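Local atomic coordinates of arginase (PDB entry 4RHJ), a protein that is of unknown function, having the arginase-deacetylase fold of the arginase family but having evolved without a binuclear manganese cluster. Residues 46-57 against 97-106; 162-172 against 190-201. One frame throughout, in Å; residues are numbered along the deposited sequence. Where two conformers were deposited one is given.

Contact 1. Residues 46-57 against 97-106; sequences VALFGYGAGMPR and PVLNCGQMLD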
loop_
_atom_site.group_PDB
_atom_site.type_symbol
_atom_site.label_atom_id
_atom_site.label_comp_id
_atom_site.label_asym_id
_atom_site.label_seq_id
_atom_site.Cartn_x
_atom_site.Cartn_y
_atom_site.Cartn_z
ATOM N N VAL A 46 8.584 -3.874 30.467
ATOM C CA VAL A 46 7.518 -3.103 29.865
ATOM C C VAL A 46 6.175 -3.446 30.522
ATOM O O VAL A 46 5.937 -4.583 30.907
ATOM C CB VAL A 46 7.487 -3.355 28.329
ATOM C CG1 VAL A 46 6.385 -2.566 27.671
ATOM C CG2 VAL A 46 8.856 -3.037 27.708
ATOM N N ALA A 47 5.325 -2.442 30.689
ATOM C CA ALA A 47 3.965 -2.658 31.190
ATOM C C ALA A 47 2.908 -2.094 30.240
ATOM O O ALA A 47 2.925 -0.915 29.885
ATOM C CB ALA A 47 3.801 -2.053 32.549
ATOM N N LEU A 48 1.965 -2.955 29.884
ATOM C CA LEU A 48 1.014 -2.712 28.811
ATOM C C LEU A 48 -0.381 -2.446 29.343
ATOM O O LEU A 48 -0.862 -3.162 30.204
ATOM C CB LEU A 48 0.964 -3.932 27.868
ATOM C CG LEU A 48 1.682 -4.025 26.524
ATOM C CD1 LEU A 48 0.762 -3.610 25.386
ATOM C CD2 LEU A 48 2.954 -3.210 26.493
ATOM N N PHE A 49 -1.055 -1.433 28.819
ATOM C CA PHE A 49 -2.479 -1.359 29.053
ATOM C C PHE A 49 -3.209 -0.781 27.857
ATOM O O PHE A 49 -2.595 -0.260 26.938
ATOM C CB PHE A 49 -2.778 -0.572 30.327
ATOM C CG PHE A 49 -2.303 0.843 30.314
ATOM C CD1 PHE A 49 -1.063 1.166 30.820
ATOM C CD2 PHE A 49 -3.117 1.849 29.846
ATOM C CE1 PHE A 49 -0.632 2.464 30.828
ATOM C CE2 PHE A 49 -2.708 3.137 29.856
ATOM C CZ PHE A 49 -1.452 3.455 30.347
ATOM N N GLY A 50 -4.531 -0.925 27.871
ATOM C CA GLY A 50 -5.380 -0.449 26.802
ATOM C C GLY A 50 -6.089 0.819 27.201
ATOM O O GLY A 50 -6.737 0.879 28.230
ATOM N N TYR A 51 -5.953 1.829 26.362
ATOM C CA TYR A 51 -6.476 3.149 26.619
ATOM C C TYR A 51 -7.515 3.525 25.544
ATOM O O TYR A 51 -7.261 3.371 24.354
ATOM C CB TYR A 51 -5.313 4.152 26.655
ATOM C CG TYR A 51 -5.709 5.584 26.949
ATOM C CD1 TYR A 51 -6.101 5.971 28.222
ATOM C CD2 TYR A 51 -5.678 6.544 25.951
ATOM C CE1 TYR A 51 -6.460 7.269 28.487
ATOM C CE2 TYR A 51 -6.020 7.840 26.211
ATOM C CZ TYR A 51 -6.419 8.202 27.473
ATOM O OH TYR A 51 -6.762 9.511 27.721
ATOM N N GLY A 52 -8.680 4.025 25.951
ATOM C CA GLY A 52 -9.786 4.161 25.013
ATOM C C GLY A 52 -10.378 5.540 24.824
ATOM O O GLY A 52 -11.488 5.656 24.334
ATOM N N ALA A 53 -9.628 6.585 25.161
ATOM C CA ALA A 53 -10.149 7.948 25.079
ATOM C C ALA A 53 -10.392 8.424 23.645
ATOM O O ALA A 53 -9.550 8.260 22.767
ATOM C CB ALA A 53 -9.217 8.895 25.780
ATOM N N GLY A 54 -11.551 9.021 23.406
ATOM C CA GLY A 54 -11.852 9.545 22.080
ATOM C C GLY A 54 -12.123 8.549 20.964
ATOM O O GLY A 54 -12.233 8.935 19.798
ATOM N N MET A 55 -12.234 7.271 21.322
ATOM C CA MET A 55 -12.574 6.188 20.400
ATOM C C MET A 55 -13.815 5.478 20.946
ATOM O O MET A 55 -14.091 5.593 22.132
ATOM C CB MET A 55 -11.398 5.208 20.258
ATOM C CG MET A 55 -10.096 5.863 19.755
ATOM S SD MET A 55 -10.267 6.405 18.038
ATOM C CE MET A 55 -9.172 7.805 17.902
ATOM N N PRO A 56 -14.561 4.746 20.095
ATOM C CA PRO A 56 -15.703 3.923 20.528
ATOM C C PRO A 56 -15.468 3.096 21.796
ATOM O O PRO A 56 -14.330 2.876 22.193
ATOM C CB PRO A 56 -15.923 3.011 19.325
ATOM C CG PRO A 56 -15.628 3.893 18.189
ATOM C CD PRO A 56 -14.450 4.735 18.628
ATOM N N ARG A 57 -16.551 2.638 22.415
ATOM C CA ARG A 57 -16.460 1.915 23.680
ATOM C C ARG A 57 -15.742 0.566 23.555
ATOM O O ARG A 57 -15.065 0.117 24.486
ATOM C CB ARG A 57 -17.852 1.695 24.262
ATOM C CG ARG A 57 -17.858 1.714 25.775
ATOM C CD ARG A 57 -19.181 1.252 26.373
ATOM N NE ARG A 57 -19.309 1.654 27.772
ATOM C CZ ARG A 57 -18.622 1.115 28.774
ATOM N NH1 ARG A 57 -17.746 0.146 28.544
ATOM N NH2 ARG A 57 -18.809 1.549 30.012
ATOM N N PRO A 97 10.000 -9.426 28.146
ATOM C CA PRO A 97 8.917 -9.681 29.103
ATOM C C PRO A 97 7.953 -8.512 29.296
ATOM O O PRO A 97 8.306 -7.499 29.890
ATOM C CB PRO A 97 9.675 -9.983 30.404
ATOM C CG PRO A 97 11.006 -10.459 29.967
ATOM C CD PRO A 97 11.317 -9.586 28.790
ATOM N N VAL A 98 6.724 -8.668 28.827
ATOM C CA VAL A 98 5.774 -7.578 28.928
ATOM C C VAL A 98 4.580 -7.914 29.812
ATOM O O VAL A 98 3.948 -8.969 29.698
ATOM C CB VAL A 98 5.291 -7.134 27.537
ATOM C CG1 VAL A 98 3.973 -6.374 27.633
ATOM C CG2 VAL A 98 6.365 -6.290 26.851
ATOM N N LEU A 99 4.295 -6.965 30.693
ATOM C CA LEU A 99 3.260 -7.057 31.701
ATOM C C LEU A 99 1.920 -6.523 31.207
ATOM O O LEU A 99 1.781 -5.327 30.984
ATOM C CB LEU A 99 3.705 -6.272 32.932
ATOM C CG LEU A 99 2.692 -6.150 34.050
ATOM C CD1 LEU A 99 2.621 -7.493 34.760
ATOM C CD2 LEU A 99 3.080 -5.010 34.978
ATOM N N ASN A 100 0.935 -7.406 31.054
ATOM C CA ASN A 100 -0.402 -7.000 30.619
ATOM C C ASN A 100 -1.306 -6.469 31.733
ATOM O O ASN A 100 -1.827 -7.244 32.547
ATOM C CB ASN A 100 -1.125 -8.163 29.938
ATOM C CG ASN A 100 -2.538 -7.788 29.515
ATOM O OD1 ASN A 100 -2.784 -6.658 29.099
ATOM N ND2 ASN A 100 -3.469 -8.729 29.627
ATOM N N CYS A 101 -1.515 -5.155 31.751
ATOM C CA CYS A 101 -2.433 -4.564 32.719
ATOM C C CYS A 101 -3.843 -4.468 32.153
ATOM O O CYS A 101 -4.736 -3.945 32.815
ATOM C CB CYS A 101 -1.957 -3.175 33.161
ATOM S SG CYS A 101 -0.357 -3.134 33.996
ATOM N N GLY A 102 -4.040 -4.948 30.928
ATOM C CA GLY A 102 -5.364 -4.950 30.329
ATOM C C GLY A 102 -5.981 -3.586 30.047
ATOM O O GLY A 102 -5.299 -2.568 30.028
ATOM N N GLN A 103 -7.296 -3.569 29.839
ATOM C CA GLN A 103 -8.009 -2.349 29.468
ATOM C C GLN A 103 -8.359 -1.467 30.662
ATOM O O GLN A 103 -8.813 -1.959 31.695
ATOM C CB GLN A 103 -9.303 -2.695 28.715
ATOM C CG GLN A 103 -9.120 -3.257 27.314
ATOM C CD GLN A 103 -8.667 -2.212 26.318
ATOM O OE1 GLN A 103 -8.493 -1.053 26.664
ATOM N NE2 GLN A 103 -8.466 -2.623 25.071
ATOM N N MET A 104 -8.168 -0.161 30.505
ATOM C CA MET A 104 -8.699 0.822 31.451
ATOM C C MET A 104 -10.186 0.589 31.763
ATOM O O MET A 104 -10.596 0.505 32.917
ATOM C CB MET A 104 -8.520 2.232 30.894
ATOM C CG MET A 104 -7.110 2.680 30.773
ATOM S SD MET A 104 -6.846 4.132 31.772
ATOM C CE MET A 104 -5.109 3.978 32.097
ATOM N N LEU A 105 -10.986 0.476 30.716
ATOM C CA LEU A 105 -12.435 0.400 30.839
ATOM C C LEU A 105 -12.904 -1.024 31.149
ATOM O O LEU A 105 -12.730 -1.931 30.338
ATOM C CB LEU A 105 -13.076 0.912 29.541
ATOM C CG LEU A 105 -14.493 1.482 29.454
ATOM C CD1 LEU A 105 -14.721 2.513 30.518
ATOM C CD2 LEU A 105 -14.711 2.110 28.083
ATOM N N ASP A 106 -13.492 -1.227 32.323
ATOM C CA ASP A 106 -14.064 -2.533 32.628
ATOM C C ASP A 106 -15.323 -2.781 31.808
ATOM O O ASP A 106 -16.334 -2.109 31.990
ATOM C CB ASP A 106 -14.387 -2.667 34.114
ATOM C CG ASP A 106 -15.018 -4.012 34.455
ATOM O OD1 ASP A 106 -15.045 -4.911 33.591
ATOM O OD2 ASP A 106 -15.478 -4.182 35.600
#
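V46, A47 and L48 run parallel beside V98, L99 and N100 as neighbouring strands in the parallel sheet of the arginase-deacetylase fold, tied by five backbone hydrogen bonds. L99 N reaches V46 O at 2.9 Å, and L48 N bonds to L99 O at 2.6 Å. Between L48 and G50 the register slips by one residue, a beta bulge on strand 97-103. There G102 takes a positive phi of 65°; its O accepts from G50 N, while its N bonds to N100 OD1 (2.8 Å) in an Asx turn. Past the bulge, M104 N bonds to G50 O at 2.9 Å, nearly straight.

On one face V98 splits its branches, CG2 pressing on V46 CB and CG1 on L48 CG, each at a tight 3.5 Å. On the other, L99 CD2 meets A47 CB. At the end of strand 46-50, chi1 of 61° puts the F49 ring where the M104 CE methyl reaches F49 CE2 at 3.4 Å. M104 SD lies at the edge of the Y51 ring, a Met-aromatic contact.

Strand 46-50 is sandwiched between 97-103 and 136-140; helix 116-131 packs on A47 and F49, and strand 77-81 flanks 97-103 beyond V98.

Contact 2. Residues 162-172 against 190-201; sequences DIVIVHFSARP and LKGVVSVGNRQV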
loop_
_atom_site.group_PDB
_atom_site.type_symbol
_atom_site.label_atom_id
_atom_site.label_comp_id
_atom_site.label_asym_id
_atom_site.label_seq_id
_atom_site.Cartn_x
_atom_site.Cartn_y
_atom_site.Cartn_z
ATOM N N ASP A 162 15.294 15.474 31.519
ATOM C CA ASP A 162 14.833 16.145 30.303
ATOM C C ASP A 162 14.052 15.182 29.402
ATOM O O ASP A 162 14.606 14.194 28.933
ATOM C CB ASP A 162 16.021 16.722 29.531
ATOM C CG ASP A 162 16.733 17.822 30.286
ATOM O OD1 ASP A 162 16.062 18.543 31.058
ATOM O OD2 ASP A 162 17.964 17.971 30.100
ATOM N N ILE A 163 12.776 15.466 29.158
ATOM C CA ILE A 163 11.963 14.596 28.306
ATOM C C ILE A 163 11.763 15.170 26.913
ATOM O O ILE A 163 11.284 16.287 26.761
ATOM C CB ILE A 163 10.574 14.341 28.911
ATOM C CG1 ILE A 163 10.700 13.780 30.333
ATOM C CG2 ILE A 163 9.763 13.429 27.994
ATOM C CD1 ILE A 163 9.379 13.616 31.051
ATOM N N VAL A 164 12.128 14.401 25.895
ATOM C CA VAL A 164 11.822 14.804 24.532
ATOM C C VAL A 164 10.785 13.854 23.975
ATOM O O VAL A 164 10.499 12.828 24.577
ATOM C CB VAL A 164 13.060 14.821 23.633
ATOM C CG1 VAL A 164 14.238 15.417 24.385
ATOM C CG2 VAL A 164 13.382 13.423 23.130
ATOM N N ILE A 165 10.215 14.211 22.834
ATOM C CA ILE A 165 9.160 13.416 22.219
ATOM C C ILE A 165 9.424 13.223 20.733
ATOM O O ILE A 165 9.741 14.171 20.030
ATOM C CB ILE A 165 7.769 14.069 22.415
ATOM C CG1 ILE A 165 7.374 14.052 23.894
ATOM C CG2 ILE A 165 6.715 13.349 21.598
ATOM C CD1 ILE A 165 5.956 14.474 24.149
ATOM N N VAL A 166 9.308 11.987 20.264
ATOM C CA VAL A 166 9.363 11.718 18.828
ATOM C C VAL A 166 7.932 11.470 18.322
ATOM O O VAL A 166 7.365 10.411 18.576
ATOM C CB VAL A 166 10.276 10.525 18.501
ATOM C CG1 VAL A 166 10.225 10.204 17.020
ATOM C CG2 VAL A 166 11.700 10.833 18.889
ATOM N N HIS A 167 7.346 12.457 17.634
ATOM C CA HIS A 167 5.914 12.406 17.278
ATOM C C HIS A 167 5.671 12.085 15.802
ATOM O O HIS A 167 6.061 12.832 14.907
ATOM C CB HIS A 167 5.196 13.728 17.647
ATOM C CG HIS A 167 3.725 13.736 17.330
ATOM N ND1 HIS A 167 3.136 14.709 16.553
ATOM C CD2 HIS A 167 2.731 12.871 17.662
ATOM C CE1 HIS A 167 1.842 14.455 16.434
ATOM N NE2 HIS A 167 1.575 13.349 17.100
ATOM N N PHE A 168 4.995 10.968 15.577
ATOM C CA PHE A 168 4.625 10.486 14.249
ATOM C C PHE A 168 3.153 10.700 13.915
ATOM O O PHE A 168 2.296 9.971 14.385
ATOM C CB PHE A 168 4.910 8.984 14.119
ATOM C CG PHE A 168 6.356 8.604 14.294
ATOM C CD1 PHE A 168 7.228 8.647 13.228
ATOM C CD2 PHE A 168 6.820 8.145 15.527
ATOM C CE1 PHE A 168 8.548 8.287 13.399
ATOM C CE2 PHE A 168 8.120 7.775 15.705
ATOM C CZ PHE A 168 8.990 7.837 14.642
ATOM N N SER A 169 2.862 11.652 13.051
ATOM C CA SER A 169 1.487 11.889 12.670
ATOM C C SER A 169 1.415 12.534 11.310
ATOM O O SER A 169 2.426 13.027 10.816
ATOM C CB SER A 169 0.807 12.771 13.701
ATOM O OG SER A 169 -0.569 12.836 13.446
ATOM N N ALA A 170 0.225 12.548 10.720
ATOM C CA ALA A 170 -0.018 13.280 9.479
ATOM C C ALA A 170 -0.117 14.780 9.716
ATOM O O ALA A 170 0.092 15.583 8.799
ATOM C CB ALA A 170 -1.264 12.786 8.827
ATOM N N ARG A 171 -0.447 15.150 10.952
ATOM C CA ARG A 171 -0.538 16.553 11.375
ATOM C C ARG A 171 0.336 16.808 12.592
ATOM O O ARG A 171 0.522 15.922 13.409
ATOM C CB ARG A 171 -1.979 16.935 11.710
ATOM C CG ARG A 171 -2.511 16.230 12.931
ATOM C CD ARG A 171 -4.013 15.931 12.842
ATOM N NE ARG A 171 -4.351 14.823 11.942
ATOM C CZ ARG A 171 -4.746 14.967 10.676
ATOM N NH1 ARG A 171 -4.838 16.176 10.147
ATOM N NH2 ARG A 171 -5.043 13.908 9.934
ATOM N N PRO A 172 0.860 18.034 12.727
ATOM C CA PRO A 172 1.689 18.388 13.884
ATOM C C PRO A 172 0.928 18.269 15.188
ATOM O O PRO A 172 1.551 18.033 16.212
ATOM C CB PRO A 172 2.082 19.843 13.610
ATOM C CG PRO A 172 1.960 20.011 12.160
ATOM C CD PRO A 172 0.828 19.116 11.726
ATOM N N LEU A 190 8.794 19.770 27.940
ATOM C CA LEU A 190 9.447 19.272 26.746
ATOM C C LEU A 190 10.679 20.084 26.399
ATOM O O LEU A 190 10.580 21.270 26.087
ATOM C CB LEU A 190 8.466 19.286 25.578
ATOM C CG LEU A 190 7.941 17.919 25.166
ATOM C CD1 LEU A 190 7.777 17.023 26.382
ATOM C CD2 LEU A 190 6.640 18.047 24.392
ATOM N N LYS A 191 11.840 19.441 26.445
ATOM C CA LYS A 191 13.076 20.103 26.048
ATOM C C LYS A 191 13.268 19.991 24.527
ATOM O O LYS A 191 14.271 20.457 23.983
ATOM C CB LYS A 191 14.272 19.508 26.796
ATOM C CG LYS A 191 15.302 20.530 27.277
ATOM C CD LYS A 191 14.857 21.246 28.555
ATOM C CE LYS A 191 16.000 22.074 29.149
ATOM N NZ LYS A 191 15.660 22.786 30.423
ATOM N N GLY A 192 12.301 19.372 23.847
ATOM C CA GLY A 192 12.338 19.260 22.397
ATOM C C GLY A 192 11.279 18.355 21.789
ATOM O O GLY A 192 10.865 17.389 22.417
ATOM N N VAL A 193 10.850 18.679 20.569
ATOM C CA VAL A 193 9.919 17.844 19.812
ATOM C C VAL A 193 10.433 17.507 18.416
ATOM O O VAL A 193 10.722 18.388 17.617
ATOM C CB VAL A 193 8.535 18.512 19.656
ATOM C CG1 VAL A 193 7.627 17.663 18.767
ATOM C CG2 VAL A 193 7.886 18.737 21.012
ATOM N N VAL A 194 10.527 16.215 18.136
ATOM C CA VAL A 194 10.833 15.718 16.809
ATOM C C VAL A 194 9.551 15.204 16.152
ATOM O O VAL A 194 9.014 14.170 16.540
ATOM C CB VAL A 194 11.893 14.596 16.871
ATOM C CG1 VAL A 194 12.438 14.304 15.512
ATOM C CG2 VAL A 194 13.039 14.986 17.806
ATOM N N SER A 195 9.041 15.941 15.174
ATOM C CA SER A 195 7.808 15.548 14.497
ATOM C C SER A 195 8.071 14.952 13.127
ATOM O O SER A 195 8.580 15.620 12.234
ATOM C CB SER A 195 6.876 16.741 14.371
ATOM O OG SER A 195 6.216 16.967 15.602
ATOM N N VAL A 196 7.694 13.694 12.955
ATOM C CA VAL A 196 8.038 12.954 11.745
ATOM C C VAL A 196 6.783 12.566 10.946
ATOM O O VAL A 196 5.775 12.172 11.517
ATOM C CB VAL A 196 8.869 11.679 12.098
ATOM C CG1 VAL A 196 9.327 10.948 10.840
ATOM C CG2 VAL A 196 10.077 12.036 12.969
ATOM N N GLY A 197 6.841 12.693 9.624
ATOM C CA GLY A 197 5.743 12.256 8.785
ATOM C C GLY A 197 4.642 13.259 8.492
ATOM O O GLY A 197 3.749 12.946 7.722
ATOM N N ASN A 198 4.709 14.455 9.074
ATOM C CA ASN A 198 3.686 15.488 8.867
ATOM C C ASN A 198 3.392 15.754 7.385
ATOM O O ASN A 198 4.316 15.886 6.587
ATOM C CB ASN A 198 4.107 16.803 9.539
ATOM C CG ASN A 198 3.900 16.803 11.038
ATOM O OD1 ASN A 198 3.909 17.858 11.658
ATOM N ND2 ASN A 198 3.718 15.628 11.629
ATOM N N ARG A 199 2.115 15.825 7.008
ATOM C CA ARG A 199 1.766 16.228 5.639
ATOM C C ARG A 199 0.507 17.092 5.547
ATOM O O ARG A 199 0.082 17.452 4.461
ATOM C CB ARG A 199 1.628 14.999 4.724
ATOM C CG ARG A 199 0.697 13.900 5.213
ATOM C CD ARG A 199 0.914 12.588 4.439
ATOM N NE ARG A 199 -0.025 11.556 4.867
ATOM C CZ ARG A 199 0.159 10.750 5.905
ATOM N NH1 ARG A 199 1.274 10.811 6.611
ATOM N NH2 ARG A 199 -0.780 9.861 6.209
ATOM N N GLN A 200 -0.052 17.443 6.699
ATOM C CA GLN A 200 -1.145 18.402 6.767
ATOM C C GLN A 200 -0.732 19.530 7.702
ATOM O O GLN A 200 -1.024 19.496 8.894
ATOM C CB GLN A 200 -2.425 17.738 7.271
ATOM C CG GLN A 200 -3.655 18.624 7.181
ATOM C CD GLN A 200 -4.838 18.055 7.937
ATOM O OE1 GLN A 200 -5.048 16.844 7.962
ATOM N NE2 GLN A 200 -5.616 18.928 8.562
ATOM N N VAL A 201 -0.038 20.523 7.155
ATOM C CA VAL A 201 0.531 21.579 7.957
ATOM C C VAL A 201 -0.136 22.906 7.616
ATOM O O VAL A 201 -0.148 23.340 6.469
ATOM C CB VAL A 201 2.062 21.681 7.743
ATOM C CG1 VAL A 201 2.690 22.550 8.804
ATOM C CG2 VAL A 201 2.698 20.326 7.766
#
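Strands 163-168 and 192-196 run parallel at 16° to each other, I165 pairing with V193, V166 with V194, H167 with S195 and F168 with V196. They are the two strands of a beta-alpha-beta unit in the parallel sheet of the arginase-deacetylase fold, with helix 180-186 as the crossover. The bonds are firm in the middle: V194 N meets I165 O at 2.9 Å, and H167 N meets V194 O at 2.6 Å. At the C-terminal end S169 N makes a weak bond to V196 O.

On one face F168 and V196 lie side by side and point the same way. With F168 CG anti to the carbonyl carbon (chi1 -61°), ring atom CD1 comes to 3.6 Å from V196 CB. On the other face S195 OG stands in the plane of the H167 imidazole, at its edge beside ND1, while H167 NE2 is hydrogen-bonded to Y287 OH.

Beyond the strands both segments continue together as loops. N198 ND2 gives a hydrogen bond to S169 O (3.0 Å), coming from 51° out of the carbonyl plane. N198 OD1 accepts from R209 NH2, Q200 NE2 reaches D71 OD2 of the second subunit, and S169 OG bonds to S246 OG and to D244 OD2; D244 binds manganese in a crystal structure of this protein, although none is bound at this site here.

A170 O takes two backbone donors at once, R199 N at 2.7 Å and Q200 N at 2.8 Å. The first torsion of R199 sets CG between the backbone N and the carbonyl carbon, and from there the chain runs straight to NE; this lays the guanidinium, which donates to V260 O through NH2, against A170, whose CB methyl sits over the centre of one face, 3.8 Å from R199 CZ.

From the N terminus, contact 1 closes first: 46-57 and 97-106 bracket 39 residues that include helix 62-66 and strand 77-81, the latter an outermost strand within the chain. The chain then passes through helix 116-131, strand 136-140 and helix 148-157 before contact 2 opens and closes the shorter loop of helix 180-186. The two loops follow in series, neither crossing nor enclosing the other. Both contacts belong to one parallel sheet, on opposite sides of the chain's centre, their centres about 23 Å apart. Strands 136-140, 281-287 and 239-244 lie between them, the last two supplied by chain that follows contact 2.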